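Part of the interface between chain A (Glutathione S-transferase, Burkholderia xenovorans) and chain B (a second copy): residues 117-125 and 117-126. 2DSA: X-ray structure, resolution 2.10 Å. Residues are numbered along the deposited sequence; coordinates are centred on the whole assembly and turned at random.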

# COMPACT_ATOMS: atom_id res chain seq x y z
N SER A 117 -8.69 -20.88 -4.31
CA SER A 117 -9.58 -20.00 -3.56
C SER A 117 -11.00 -20.53 -3.63
O SER A 117 -11.50 -20.83 -4.71
CB SER A 117 -9.55 -18.57 -4.12
OG SER A 117 -8.31 -17.96 -3.87
N SER A 118 -11.63 -20.65 -2.46
CA SER A 118 -13.02 -21.09 -2.37
C SER A 118 -13.95 -20.04 -2.95
O SER A 118 -13.63 -18.84 -2.93
CB SER A 118 -13.39 -21.39 -0.91
OG SER A 118 -13.13 -20.28 -0.06
N ASP A 119 -15.09 -20.48 -3.48
CA ASP A 119 -16.05 -19.57 -4.11
C ASP A 119 -16.59 -18.52 -3.14
O ASP A 119 -17.09 -17.47 -3.56
CB ASP A 119 -17.19 -20.35 -4.76
CG ASP A 119 -16.73 -21.20 -5.94
OD1 ASP A 119 -16.02 -20.66 -6.83
OD2 ASP A 119 -17.07 -22.40 -5.98
N GLU A 120 -16.48 -18.81 -1.85
CA GLU A 120 -16.86 -17.88 -0.78
C GLU A 120 -15.92 -16.67 -0.78
O GLU A 120 -16.38 -15.52 -0.74
CB GLU A 120 -16.82 -18.58 0.59
CG GLU A 120 -17.40 -20.02 0.61
CD GLU A 120 -18.93 -20.07 0.62
OE1 GLU A 120 -19.55 -19.64 1.63
OE2 GLU A 120 -19.52 -20.57 -0.37
N TRP A 121 -14.61 -16.95 -0.82
CA TRP A 121 -13.56 -15.93 -0.88
C TRP A 121 -13.78 -15.04 -2.10
O TRP A 121 -13.81 -13.81 -1.99
CB TRP A 121 -12.18 -16.60 -0.93
CG TRP A 121 -10.96 -15.71 -0.62
CD1 TRP A 121 -10.91 -14.34 -0.58
CD2 TRP A 121 -9.62 -16.16 -0.36
NE1 TRP A 121 -9.63 -13.91 -0.29
CE2 TRP A 121 -8.82 -15.01 -0.15
CE3 TRP A 121 -9.02 -17.43 -0.26
CZ2 TRP A 121 -7.45 -15.08 0.14
CZ3 TRP A 121 -7.65 -17.50 0.03
CH2 TRP A 121 -6.89 -16.34 0.22
N LYS A 122 -13.97 -15.68 -3.26
CA LYS A 122 -14.18 -14.99 -4.54
C LYS A 122 -15.43 -14.10 -4.58
O LYS A 122 -15.39 -13.01 -5.14
CB LYS A 122 -14.20 -15.99 -5.70
CG LYS A 122 -12.89 -16.73 -5.87
CD LYS A 122 -12.81 -17.49 -7.19
CE LYS A 122 -11.54 -18.31 -7.23
NZ LYS A 122 -11.33 -19.03 -8.52
N ASN A 123 -16.53 -14.58 -4.00
CA ASN A 123 -17.77 -13.80 -3.99
C ASN A 123 -17.65 -12.56 -3.11
O ASN A 123 -18.20 -11.51 -3.45
CB ASN A 123 -18.97 -14.66 -3.52
CG ASN A 123 -19.38 -15.72 -4.55
OD1 ASN A 123 -19.37 -15.49 -5.76
ND2 ASN A 123 -19.76 -16.89 -4.05
N ALA A 124 -16.93 -12.69 -2.00
CA ALA A 124 -16.72 -11.58 -1.07
C ALA A 124 -15.88 -10.49 -1.73
O ALA A 124 -16.22 -9.31 -1.70
CB ALA A 124 -16.05 -12.07 0.20
N VAL A 125 -14.77 -10.94 -2.33
CA VAL A 125 -13.82 -10.08 -3.01
C VAL A 125 -14.45 -9.35 -4.21
O VAL A 125 -14.19 -8.17 -4.42
CB VAL A 125 -12.55 -10.90 -3.37
CG1 VAL A 125 -12.25 -10.88 -4.86
CG2 VAL A 125 -11.38 -10.47 -2.52
N SER B 117 -16.30 -15.23 7.43
CA SER B 117 -15.29 -15.95 6.64
C SER B 117 -15.12 -17.42 7.05
O SER B 117 -15.05 -17.75 8.24
CB SER B 117 -13.95 -15.21 6.67
OG SER B 117 -13.47 -15.07 8.00
N SER B 118 -15.04 -18.29 6.04
CA SER B 118 -14.89 -19.74 6.24
C SER B 118 -13.55 -20.12 6.88
O SER B 118 -12.63 -19.30 6.96
CB SER B 118 -15.06 -20.48 4.91
OG SER B 118 -14.42 -19.80 3.84
N ASP B 119 -13.46 -21.37 7.34
CA ASP B 119 -12.24 -21.89 7.94
C ASP B 119 -11.19 -22.28 6.90
O ASP B 119 -10.00 -22.33 7.22
CB ASP B 119 -12.54 -23.08 8.86
CG ASP B 119 -12.61 -22.68 10.33
OD1 ASP B 119 -12.43 -21.48 10.65
OD2 ASP B 119 -12.83 -23.59 11.16
N GLU B 120 -11.64 -22.57 5.68
CA GLU B 120 -10.72 -22.88 4.58
C GLU B 120 -10.03 -21.59 4.10
O GLU B 120 -8.87 -21.61 3.66
CB GLU B 120 -11.46 -23.59 3.43
CG GLU B 120 -10.53 -24.41 2.51
CD GLU B 120 -11.28 -25.18 1.41
OE1 GLU B 120 -11.30 -26.44 1.47
OE2 GLU B 120 -11.83 -24.54 0.48
N TRP B 121 -10.76 -20.48 4.19
CA TRP B 121 -10.24 -19.16 3.85
C TRP B 121 -9.21 -18.74 4.90
O TRP B 121 -8.04 -18.51 4.56
CB TRP B 121 -11.40 -18.15 3.77
CG TRP B 121 -11.03 -16.73 3.44
CD1 TRP B 121 -9.77 -16.19 3.34
CD2 TRP B 121 -11.94 -15.64 3.22
NE1 TRP B 121 -9.85 -14.85 3.04
CE2 TRP B 121 -11.17 -14.48 2.96
CE3 TRP B 121 -13.34 -15.54 3.18
CZ2 TRP B 121 -11.75 -13.23 2.68
CZ3 TRP B 121 -13.92 -14.29 2.92
CH2 TRP B 121 -13.12 -13.16 2.67
N LYS B 122 -9.63 -18.68 6.16
CA LYS B 122 -8.77 -18.24 7.27
C LYS B 122 -7.43 -18.97 7.35
O LYS B 122 -6.40 -18.33 7.58
CB LYS B 122 -9.50 -18.39 8.61
CG LYS B 122 -10.59 -17.36 8.88
CD LYS B 122 -10.71 -17.11 10.38
CE LYS B 122 -12.09 -16.63 10.77
NZ LYS B 122 -12.92 -17.78 11.26
N ASN B 123 -7.45 -20.28 7.17
CA ASN B 123 -6.25 -21.11 7.28
C ASN B 123 -5.23 -20.86 6.17
O ASN B 123 -4.03 -21.02 6.39
CB ASN B 123 -6.63 -22.59 7.31
CG ASN B 123 -7.15 -23.02 8.66
OD1 ASN B 123 -7.33 -22.21 9.57
ND2 ASN B 123 -7.41 -24.32 8.80
N ALA B 124 -5.73 -20.51 4.99
CA ALA B 124 -4.87 -20.16 3.86
C ALA B 124 -4.14 -18.85 4.16
O ALA B 124 -2.94 -18.73 3.94
CB ALA B 124 -5.69 -20.04 2.58
N VAL B 125 -4.89 -17.89 4.68
CA VAL B 125 -4.37 -16.59 5.06
C VAL B 125 -3.37 -16.70 6.22
O VAL B 125 -2.33 -16.04 6.21
CB VAL B 125 -5.52 -15.61 5.39
CG1 VAL B 125 -4.99 -14.30 5.93
CG2 VAL B 125 -6.35 -15.34 4.14
N ARG B 126 -3.67 -17.57 7.20
CA ARG B 126 -2.76 -17.79 8.34
C ARG B 126 -1.40 -18.35 7.92
O ARG B 126 -0.38 -18.01 8.52
CB ARG B 126 -3.40 -18.70 9.40
CG ARG B 126 -4.42 -18.00 10.28
CD ARG B 126 -5.05 -18.92 11.32
NE ARG B 126 -6.09 -18.20 12.07
CZ ARG B 126 -5.87 -17.46 13.16
NH1 ARG B 126 -4.65 -17.35 13.67
NH2 ARG B 126 -6.90 -16.84 13.75

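This is a small, largely apolar contact in which two copies of the same helix start cross nearly at right angles and stack their tryptophans face to face, with no hydrogen bond or salt bridge joining the two stretches. Each stretch enters its helix at residue 119, with A:Ser118 and B:Ser118 at the N-cap positions. The helix axes make an angle of 84° and come within 9.9 Å of each other; the nearest backbone pairing joins the two tryptophans, A:Trp121 CA lying 6.6 Å from B:Trp121 CA. Contact is therefore concentrated around one point, and the two stretches together bury 360 Å².

More than half of that area belongs to A:Trp121 and B:Trp121. Both adopt the t rotamer at chi1, and their five-membered rings stack with centroids 3.7 Å apart and planes inclined by 18°. The spacing is that of van der Waals contact, as in the 3.4 Å between A:Trp121 CE2 and B:Trp121 NE1. A:Trp121 NE1 and B:Trp121 NE1 are 3.5 Å apart, yet both are donors, so they cannot hydrogen-bond to each other; their proximity follows from the stacking of the rings. The broad, flat indole suits this place because it offers a large polarizable face to its counterpart. The backbone joins in as well: A:Trp121 CA lies 4.2 Å from the centroid of the B:Trp121 six-membered ring, over its face, in a CH-pi contact.

Small aliphatic residues one turn further on complete the apolar patch. A:Ala124 CB approaches B:Trp121 CH2 at 4.0 Å, and B:Ala124 CB approaches A:Trp121 CZ3 at 4.1 Å, so each alanine packs against the indole of the other chain. A methyl group fills this space without needing a polar partner. The symmetry is imperfect: B:Val125 CG2 also reaches A:Trp121 CH2 at 4.1 Å, whereas the side chain of A:Val125 stays 5.9 Å from the other stretch.

Toward the start of the helices the contact becomes more polar without becoming bonded. A:Ser118 OG and B:Ser118 OG are 4.1 Å apart, too far for a hydrogen bond, and B:Ser118 OG is buried here without a partner. Serine is common at an N-cap, and its small side chain takes up little room where the two helix starts meet. The glutamates border this region through different atoms: B:Glu120 OE2 lies 3.8 Å from A:Ser118 CB, while A:Glu120 CB lies 4.2 Å from B:Ser118 OG. Both residues remain exposed, which suits a charged side chain at the border of an apolar contact.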